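PDB 6SQX: peptide-binding protein from Photobacterium damsela subsp. piscicida, which is a secreted NlpC/P60-type endopeptidase that cleaves the peptidoglycan of potentially competing bacteria, probably by a cysteine-peptidase mechanism. Local coordinates for residues F164-P167 and G168-Y171; Y357-S360 and E361-K365; K421-N424 and G425-Q429. One frame throughout, in Å; residues are numbered along the deposited sequence.

Contact 1 of 3, residues F164-P167 and G168-Y171. With EDO (1,2-ethanediol), chain P.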
loop_
_atom_site.group_PDB
_atom_site.type_symbol
_atom_site.label_atom_id
_atom_site.label_comp_id
_atom_site.label_asym_id
_atom_site.label_seq_id
_atom_site.Cartn_x
_atom_site.Cartn_y
_atom_site.Cartn_z
ATOM N N PHE A 164 -12.267 -16.040 -13.369
ATOM C CA PHE A 164 -12.828 -14.703 -13.194
ATOM C C PHE A 164 -14.338 -14.721 -12.971
ATOM O O PHE A 164 -14.895 -13.664 -12.654
ATOM C CB PHE A 164 -12.431 -13.824 -14.386
ATOM C CG PHE A 164 -12.689 -14.496 -15.718
ATOM C CD1 PHE A 164 -13.943 -14.484 -16.261
ATOM C CD2 PHE A 164 -11.689 -15.226 -16.368
ATOM C CE1 PHE A 164 -14.215 -15.115 -17.476
ATOM C CE2 PHE A 164 -11.931 -15.874 -17.582
ATOM C CZ PHE A 164 -13.208 -15.818 -18.140
ATOM N N THR A 165 -15.007 -15.883 -13.073
ATOM C CA THR A 165 -16.409 -15.971 -12.691
ATOM C C THR A 165 -16.603 -16.256 -11.206
ATOM O O THR A 165 -17.741 -16.275 -10.738
ATOM C CB THR A 165 -17.145 -17.039 -13.512
ATOM O OG1 THR A 165 -16.664 -18.342 -13.162
ATOM C CG2 THR A 165 -16.970 -16.808 -15.020
ATOM N N ILE A 166 -15.532 -16.471 -10.453
ATOM C CA ILE A 166 -15.603 -16.745 -9.017
ATOM C C ILE A 166 -15.599 -15.405 -8.290
ATOM O O ILE A 166 -14.723 -14.571 -8.570
ATOM C CB ILE A 166 -14.383 -17.566 -8.572
ATOM C CG1 ILE A 166 -14.375 -18.929 -9.242
ATOM C CG2 ILE A 166 -14.366 -17.759 -7.037
ATOM C CD1 ILE A 166 -13.047 -19.725 -8.967
ATOM N N PRO A 167 -16.526 -15.149 -7.369
ATOM C CA PRO A 167 -16.499 -13.879 -6.626
ATOM C C PRO A 167 -15.169 -13.714 -5.914
ATOM O O PRO A 167 -14.640 -14.674 -5.334
ATOM C CB PRO A 167 -17.658 -14.029 -5.630
ATOM C CG PRO A 167 -18.632 -14.977 -6.351
ATOM C CD PRO A 167 -17.720 -15.959 -7.038
ATOM N N GLY A 168 -14.617 -12.501 -5.981
ATOM C CA GLY A 168 -13.291 -12.234 -5.442
ATOM C C GLY A 168 -12.135 -12.599 -6.338
ATOM O O GLY A 168 -10.981 -12.516 -5.876
ATOM N N GLU A 169 -12.389 -12.984 -7.595
ATOM C CA GLU A 169 -11.343 -13.373 -8.543
ATOM C C GLU A 169 -11.533 -12.602 -9.855
ATOM O O GLU A 169 -12.509 -11.874 -10.041
ATOM C CB GLU A 169 -11.348 -14.897 -8.767
ATOM C CG GLU A 169 -11.248 -15.718 -7.479
ATOM C CD GLU A 169 -9.959 -15.489 -6.678
ATOM O OE1 GLU A 169 -8.932 -15.004 -7.199
ATOM O OE2 GLU A 169 -9.981 -15.818 -5.482
ATOM N N GLY A 170 -10.597 -12.768 -10.792
ATOM C CA GLY A 170 -10.548 -11.873 -11.947
ATOM C C GLY A 170 -10.007 -10.522 -11.501
ATOM O O GLY A 170 -9.563 -10.325 -10.361
ATOM N N TYR A 171 -10.078 -9.559 -12.428
ATOM C CA TYR A 171 -9.511 -8.243 -12.178
ATOM C C TYR A 171 -10.184 -7.623 -10.952
ATOM O O TYR A 171 -11.407 -7.744 -10.787
ATOM C CB TYR A 171 -9.720 -7.355 -13.424
ATOM C CG TYR A 171 -9.105 -5.995 -13.285
ATOM C CD1 TYR A 171 -7.791 -5.758 -13.674
ATOM C CD2 TYR A 171 -9.845 -4.924 -12.764
ATOM C CE1 TYR A 171 -7.208 -4.474 -13.556
ATOM C CE2 TYR A 171 -9.278 -3.675 -12.618
ATOM C CZ TYR A 171 -7.959 -3.442 -13.008
ATOM O OH TYR A 171 -7.414 -2.176 -12.847
HETATM C C1 EDO P . -8.453 -11.853 -2.294
HETATM O O1 EDO P . -7.216 -12.492 -2.569
HETATM C C2 EDO P . -9.341 -12.210 -3.473
HETATM O O2 EDO P . -10.684 -11.784 -3.229
HETATM O O HOH W 1 -14.769 -11.047 -12.097
HETATM O O HOH W 2 -12.291 -15.647 -3.945
#

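Contact 2 of 3, residues Y357-S360 and E361-K365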
loop_
_atom_site.group_PDB
_atom_site.type_symbol
_atom_site.label_atom_id
_atom_site.label_comp_id
_atom_site.label_asym_id
_atom_site.label_seq_id
_atom_site.Cartn_x
_atom_site.Cartn_y
_atom_site.Cartn_z
ATOM N N TYR A 357 -10.010 -11.680 19.272
ATOM C CA TYR A 357 -10.424 -13.039 18.922
ATOM C C TYR A 357 -11.342 -13.662 19.971
ATOM O O TYR A 357 -12.274 -14.399 19.633
ATOM C CB TYR A 357 -9.162 -13.902 18.787
ATOM C CG TYR A 357 -9.399 -15.393 18.667
ATOM C CD1 TYR A 357 -9.780 -15.960 17.467
ATOM C CD2 TYR A 357 -9.198 -16.239 19.747
ATOM C CE1 TYR A 357 -9.990 -17.317 17.330
ATOM C CE2 TYR A 357 -9.410 -17.597 19.627
ATOM C CZ TYR A 357 -9.794 -18.137 18.415
ATOM O OH TYR A 357 -9.997 -19.498 18.297
ATOM N N ASP A 358 -11.078 -13.422 21.247
ATOM C CA ASP A 358 -11.896 -14.070 22.262
ATOM C C ASP A 358 -13.083 -13.223 22.689
ATOM O O ASP A 358 -13.677 -13.496 23.732
ATOM C CB ASP A 358 -11.043 -14.490 23.462
ATOM C CG ASP A 358 -10.289 -13.338 24.073
ATOM O OD1 ASP A 358 -10.308 -12.221 23.499
ATOM O OD2 ASP A 358 -9.667 -13.553 25.139
ATOM N N GLN A 359 -13.453 -12.207 21.910
ATOM C CA GLN A 359 -14.452 -11.242 22.346
ATOM C C GLN A 359 -15.636 -11.206 21.394
ATOM O O GLN A 359 -15.476 -11.324 20.179
ATOM C CB GLN A 359 -13.842 -9.865 22.522
ATOM C CG GLN A 359 -12.558 -9.936 23.315
ATOM C CD GLN A 359 -12.277 -8.674 24.059
ATOM O OE1 GLN A 359 -13.185 -8.061 24.629
ATOM N NE2 GLN A 359 -11.007 -8.270 24.077
ATOM N N SER A 360 -16.828 -11.061 21.963
ATOM C CA SER A 360 -18.047 -11.143 21.180
ATOM C C SER A 360 -18.242 -9.870 20.364
ATOM O O SER A 360 -17.577 -8.852 20.575
ATOM C CB SER A 360 -19.252 -11.320 22.098
ATOM O OG SER A 360 -19.460 -10.152 22.879
ATOM N N GLU A 361 -19.181 -9.944 19.417
ATOM C CA GLU A 361 -19.589 -8.746 18.695
ATOM C C GLU A 361 -19.954 -7.633 19.660
ATOM O O GLU A 361 -19.556 -6.476 19.473
ATOM C CB GLU A 361 -20.788 -9.064 17.805
ATOM C CG GLU A 361 -21.397 -7.854 17.149
ATOM C CD GLU A 361 -22.545 -8.208 16.225
ATOM O OE1 GLU A 361 -22.852 -9.416 16.080
ATOM O OE2 GLU A 361 -23.127 -7.268 15.630
ATOM N N GLU A 362 -20.704 -7.971 20.708
ATOM C CA GLU A 362 -21.100 -6.963 21.675
ATOM C C GLU A 362 -19.884 -6.317 22.325
ATOM O O GLU A 362 -19.824 -5.089 22.460
ATOM C CB GLU A 362 -22.025 -7.590 22.721
ATOM C CG GLU A 362 -23.405 -7.997 22.182
ATOM C CD GLU A 362 -23.374 -9.119 21.115
ATOM O OE1 GLU A 362 -24.231 -9.079 20.189
ATOM O OE2 GLU A 362 -22.508 -10.037 21.203
ATOM N N GLN A 363 -18.894 -7.123 22.723
ATOM C CA GLN A 363 -17.705 -6.571 23.370
ATOM C C GLN A 363 -16.890 -5.721 22.402
ATOM O O GLN A 363 -16.369 -4.665 22.786
ATOM C CB GLN A 363 -16.844 -7.696 23.941
ATOM C CG GLN A 363 -17.419 -8.329 25.174
ATOM C CD GLN A 363 -16.666 -9.576 25.568
ATOM O OE1 GLN A 363 -16.512 -10.496 24.765
ATOM N NE2 GLN A 363 -16.184 -9.613 26.808
ATOM N N ARG A 364 -16.767 -6.168 21.142
ATOM C CA ARG A 364 -16.034 -5.394 20.143
ATOM C C ARG A 364 -16.689 -4.034 19.917
ATOM O O ARG A 364 -15.995 -3.009 19.831
ATOM C CB ARG A 364 -15.952 -6.184 18.826
ATOM C CG ARG A 364 -15.094 -7.453 18.925
ATOM C CD ARG A 364 -15.344 -8.380 17.761
ATOM N NE ARG A 364 -14.524 -9.588 17.848
ATOM C CZ ARG A 364 -14.356 -10.462 16.863
ATOM N NH1 ARG A 364 -14.963 -10.284 15.708
ATOM N NH2 ARG A 364 -13.559 -11.526 17.042
ATOM N N LYS A 365 -18.023 -4.005 19.805
ATOM C CA LYS A 365 -18.705 -2.732 19.617
ATOM C C LYS A 365 -18.586 -1.854 20.856
ATOM O O LYS A 365 -18.464 -0.632 20.744
ATOM C CB LYS A 365 -20.159 -2.979 19.261
ATOM C CG LYS A 365 -20.321 -3.529 17.872
ATOM C CD LYS A 365 -21.780 -3.696 17.487
ATOM C CE LYS A 365 -21.890 -3.997 15.992
ATOM N NZ LYS A 365 -23.263 -4.403 15.593
#

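Contact 3 of 3, residues K421-N424 and G425-Q429. With EDO (1,2-ethanediol), chain Q.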
loop_
_atom_site.group_PDB
_atom_site.type_symbol
_atom_site.label_atom_id
_atom_site.label_comp_id
_atom_site.label_asym_id
_atom_site.label_seq_id
_atom_site.Cartn_x
_atom_site.Cartn_y
_atom_site.Cartn_z
ATOM N N LYS A 421 -18.033 -10.491 2.134
ATOM C CA LYS A 421 -18.444 -11.849 1.802
ATOM C C LYS A 421 -19.946 -12.071 2.061
ATOM O O LYS A 421 -20.499 -11.646 3.083
ATOM C CB LYS A 421 -17.629 -12.881 2.613
ATOM C CG LYS A 421 -17.929 -14.361 2.255
ATOM C CD LYS A 421 -16.985 -15.358 2.947
ATOM C CE LYS A 421 -17.549 -16.772 2.867
ATOM N NZ LYS A 421 -16.476 -17.767 3.100
ATOM N N LEU A 422 -20.585 -12.768 1.132
ATOM C CA LEU A 422 -21.961 -13.228 1.273
ATOM C C LEU A 422 -21.981 -14.739 1.119
ATOM O O LEU A 422 -21.122 -15.314 0.443
ATOM C CB LEU A 422 -22.838 -12.676 0.133
ATOM C CG LEU A 422 -22.760 -11.176 -0.157
ATOM C CD1 LEU A 422 -23.576 -10.801 -1.400
ATOM C CD2 LEU A 422 -23.193 -10.386 1.093
ATOM N N VAL A 423 -22.963 -15.394 1.741
ATOM C CA VAL A 423 -23.150 -16.837 1.549
ATOM C C VAL A 423 -24.629 -17.105 1.293
ATOM O O VAL A 423 -25.487 -16.542 1.977
ATOM C CB VAL A 423 -22.620 -17.657 2.762
ATOM C CG1 VAL A 423 -22.798 -19.120 2.548
ATOM C CG2 VAL A 423 -21.152 -17.387 2.952
ATOM N N ASN A 424 -24.937 -17.949 0.308
ATOM C CA ASN A 424 -26.341 -18.278 0.060
ATOM C C ASN A 424 -26.742 -19.573 0.771
ATOM O O ASN A 424 -25.965 -20.174 1.521
ATOM C CB ASN A 424 -26.688 -18.273 -1.432
ATOM C CG ASN A 424 -26.094 -19.456 -2.192
ATOM O OD1 ASN A 424 -25.591 -20.405 -1.594
ATOM N ND2 ASN A 424 -26.171 -19.408 -3.526
ATOM N N GLY A 425 -27.978 -20.018 0.528
ATOM C CA GLY A 425 -28.495 -21.182 1.233
ATOM C C GLY A 425 -27.827 -22.486 0.854
ATOM O O GLY A 425 -27.955 -23.469 1.599
ATOM N N ASN A 426 -27.120 -22.526 -0.273
ATOM C CA ASN A 426 -26.314 -23.669 -0.703
ATOM C C ASN A 426 -24.861 -23.556 -0.282
ATOM O O ASN A 426 -24.037 -24.360 -0.740
ATOM C CB ASN A 426 -26.359 -23.820 -2.221
ATOM C CG ASN A 426 -27.681 -24.353 -2.708
ATOM O OD1 ASN A 426 -28.262 -25.257 -2.094
ATOM N ND2 ASN A 426 -28.184 -23.780 -3.806
ATOM N N ASN A 427 -24.543 -22.616 0.599
ATOM C CA ASN A 427 -23.169 -22.345 1.026
ATOM C C ASN A 427 -22.268 -21.911 -0.126
ATOM O O ASN A 427 -21.047 -22.037 -0.047
ATOM C CB ASN A 427 -22.548 -23.510 1.809
ATOM C CG ASN A 427 -21.624 -23.037 2.910
ATOM O OD1 ASN A 427 -21.923 -22.068 3.607
ATOM N ND2 ASN A 427 -20.491 -23.715 3.072
ATOM N N GLU A 428 -22.838 -21.356 -1.192
ATOM C CA GLU A 428 -22.040 -20.720 -2.245
ATOM C C GLU A 428 -21.708 -19.278 -1.856
ATOM O O GLU A 428 -22.493 -18.609 -1.193
ATOM C CB GLU A 428 -22.823 -20.753 -3.558
ATOM C CG GLU A 428 -23.058 -22.192 -4.052
ATOM C CD GLU A 428 -24.245 -22.339 -5.009
ATOM O OE1 GLU A 428 -24.996 -21.373 -5.209
ATOM O OE2 GLU A 428 -24.442 -23.449 -5.557
ATOM N N GLN A 429 -20.510 -18.822 -2.228
ATOM C CA GLN A 429 -20.069 -17.485 -1.841
ATOM C C GLN A 429 -20.491 -16.424 -2.848
ATOM O O GLN A 429 -20.672 -16.692 -4.044
ATOM C CB GLN A 429 -18.549 -17.407 -1.657
ATOM C CG GLN A 429 -17.752 -17.391 -2.950
ATOM C CD GLN A 429 -16.259 -17.132 -2.738
ATOM O OE1 GLN A 429 -15.829 -16.640 -1.690
ATOM N NE2 GLN A 429 -15.468 -17.462 -3.739
HETATM C C1 EDO Q . -28.817 -16.631 -5.042
HETATM O O1 EDO Q . -27.808 -17.547 -5.478
HETATM C C2 EDO Q . -29.243 -17.011 -3.633
HETATM O O2 EDO Q . -29.799 -18.336 -3.628
#

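Contact 1 of 3, residues F164-P167 and G168-Y171
Ile-166 and Glu-169 are the first and last residues of a type II beta turn, closed by a backbone hydrogen bond from Glu-169 N to Ile-166 O (3.0 Å). Pro-167 and Gly-168 fill the two central positions. Proline's ring restricts phi to the value needed at the first, and glycine accepts the positive phi (82°) of the second, where a CB would run into Pro-167 O.

The apolar contacts are few. The side chains of Ile-166 and Glu-169 run side by side in the same direction, with CG2 of Ile-166 3.8 Å from CG of Glu-169. Further back, Phe-164 CB rests 3.6 Å from Gly-170 CA, a closeness that a residue without a side chain permits.

Polar links complete the turn. Glu-169 bends at chi2 (-62°), and one water donates both to its OE2 (2.8 Å) and to Pro-167 O (2.9 Å). Its OE1 is held by Tyr-175 OH and Asn-162 ND2. An ethanediol bonds weakly to Gly-168 O.

The turn belongs to the long loop between strands 149-152 and 177-181, within the SH3-type region. Ile-166 and Pro-167 pack on strand 429-433, while the Phe-164 ring stacks on Tyr-111.

Contact 2 of 3, residues Y357-S360 and E361-K365
Gln-359 and Gln-363 cross at about a right angle, their amide planes 70° apart, where a loop enters a helix. The amide of Gln-363 turns its oxygen back over the incoming chain: OE1 lies 3.5 Å from Gln-359 CB and accepts from Ser-360 N at 2.9 Å. That donor sits in the carbonyl plane on a lone pair, and the bond is nearly straight (165°). The Gln-359 amide lays OE1 against Gln-363 CB (3.7 Å), while its NE2 bonds to Tyr-354 OH.

Ser-360 completes the exchange. Its OG, tucked between its own N and carbonyl carbon (chi1 67°), accepts from Gln-363 N at 3.1 Å. The reciprocal pair is a capping box, with Ser-360 as N-cap of helix 361-370; serine suits the place because its short hydroxyl reaches an N-H of the first turn, and glutamine because its long amide reaches back. Glu-361 and Glu-362 put acidic groups at this end, where their charge would probably be stabilised by the helix dipole.

Arg-364 extends alongside the loop. Its N donates to Ser-360 O (2.9 Å), while Tyr-357 CA packs at the edge of its guanidinium, 4.0 Å from NH2. NH2 donates to Met-356 O, and NH1 binds the carbonyls of Trp-463 and Ala-465. One helical turn apart, Lys-365 NZ forms a salt bridge to Glu-361 OE2 (2.9 Å), which uses its anti lone pair.

Contact 3 of 3, residues K421-N424 and G425-Q429
Asn-424 OD1 takes backbone N-H groups on opposite faces of its amide: Asn-426 N from one and Glu-428 N from the other, each at 2.9 Å. Both donors stand well out of the carbonyl plane, neither on a lone pair, so the oxygen is gripped between the two sides of the turn. A chi1 of 72° folds CG between the backbone N and carbonyl carbon and swings the amide over the loop; the bond to Asn-426 N makes an Asx turn.

The other end of this amide works as a donor. ND2 bonds to Glu-428 OE1 (2.8 Å) almost straight, at 172°, with the oxygen in the amide plane but approached on its anti side, 30° out of the carboxylate plane. Bonds at both ends, two on OD1 and one from ND2 to Glu-428, fix the amide's rotation, and ND2 also reaches O1 of an ethanediol. Asparagine fits because it offers an acceptor and a donor on one short arm.

Asn-427 N donates to Asn-424 O (3.0 Å), closing a type I beta turn, and Asn-424 N donates to Glu-428 O (2.9 Å). Asn-427 takes the left-handed conformation, which asparagine tolerates better than most residues. Its amide oxygen OD1 packs against the methyl CG1 of Val-423 (3.3 Å), and Val-423 in turn forms a non-hydrogen-bonded antiparallel pair with Gln-429. The result is a 3:5 beta hairpin, a type I turn with a G1 beta bulge, joining strands 419-424 and 429-433.

Contacts 1 and 3 are neighbours, their centres about 15 Å apart, although one lies in the SH3-type region and the other on a hairpin far later in the sequence. Ile-166 and Pro-167 of the first turn pack against Gln-429 at the foot of the hairpin, a touch that is tentative in detail, since Gln-429 has two conformers. Contact 2, within the NlpC/P60 region, stands apart: its nearest atoms are about 13 Å from contact 3 and about 21 Å from contact 1. None of the three includes Cys-324, which is oxidised to cysteinesulfonic acid in this crystal. The ethanediols at contacts 1 and 3 probably come from the crystallisation liquor.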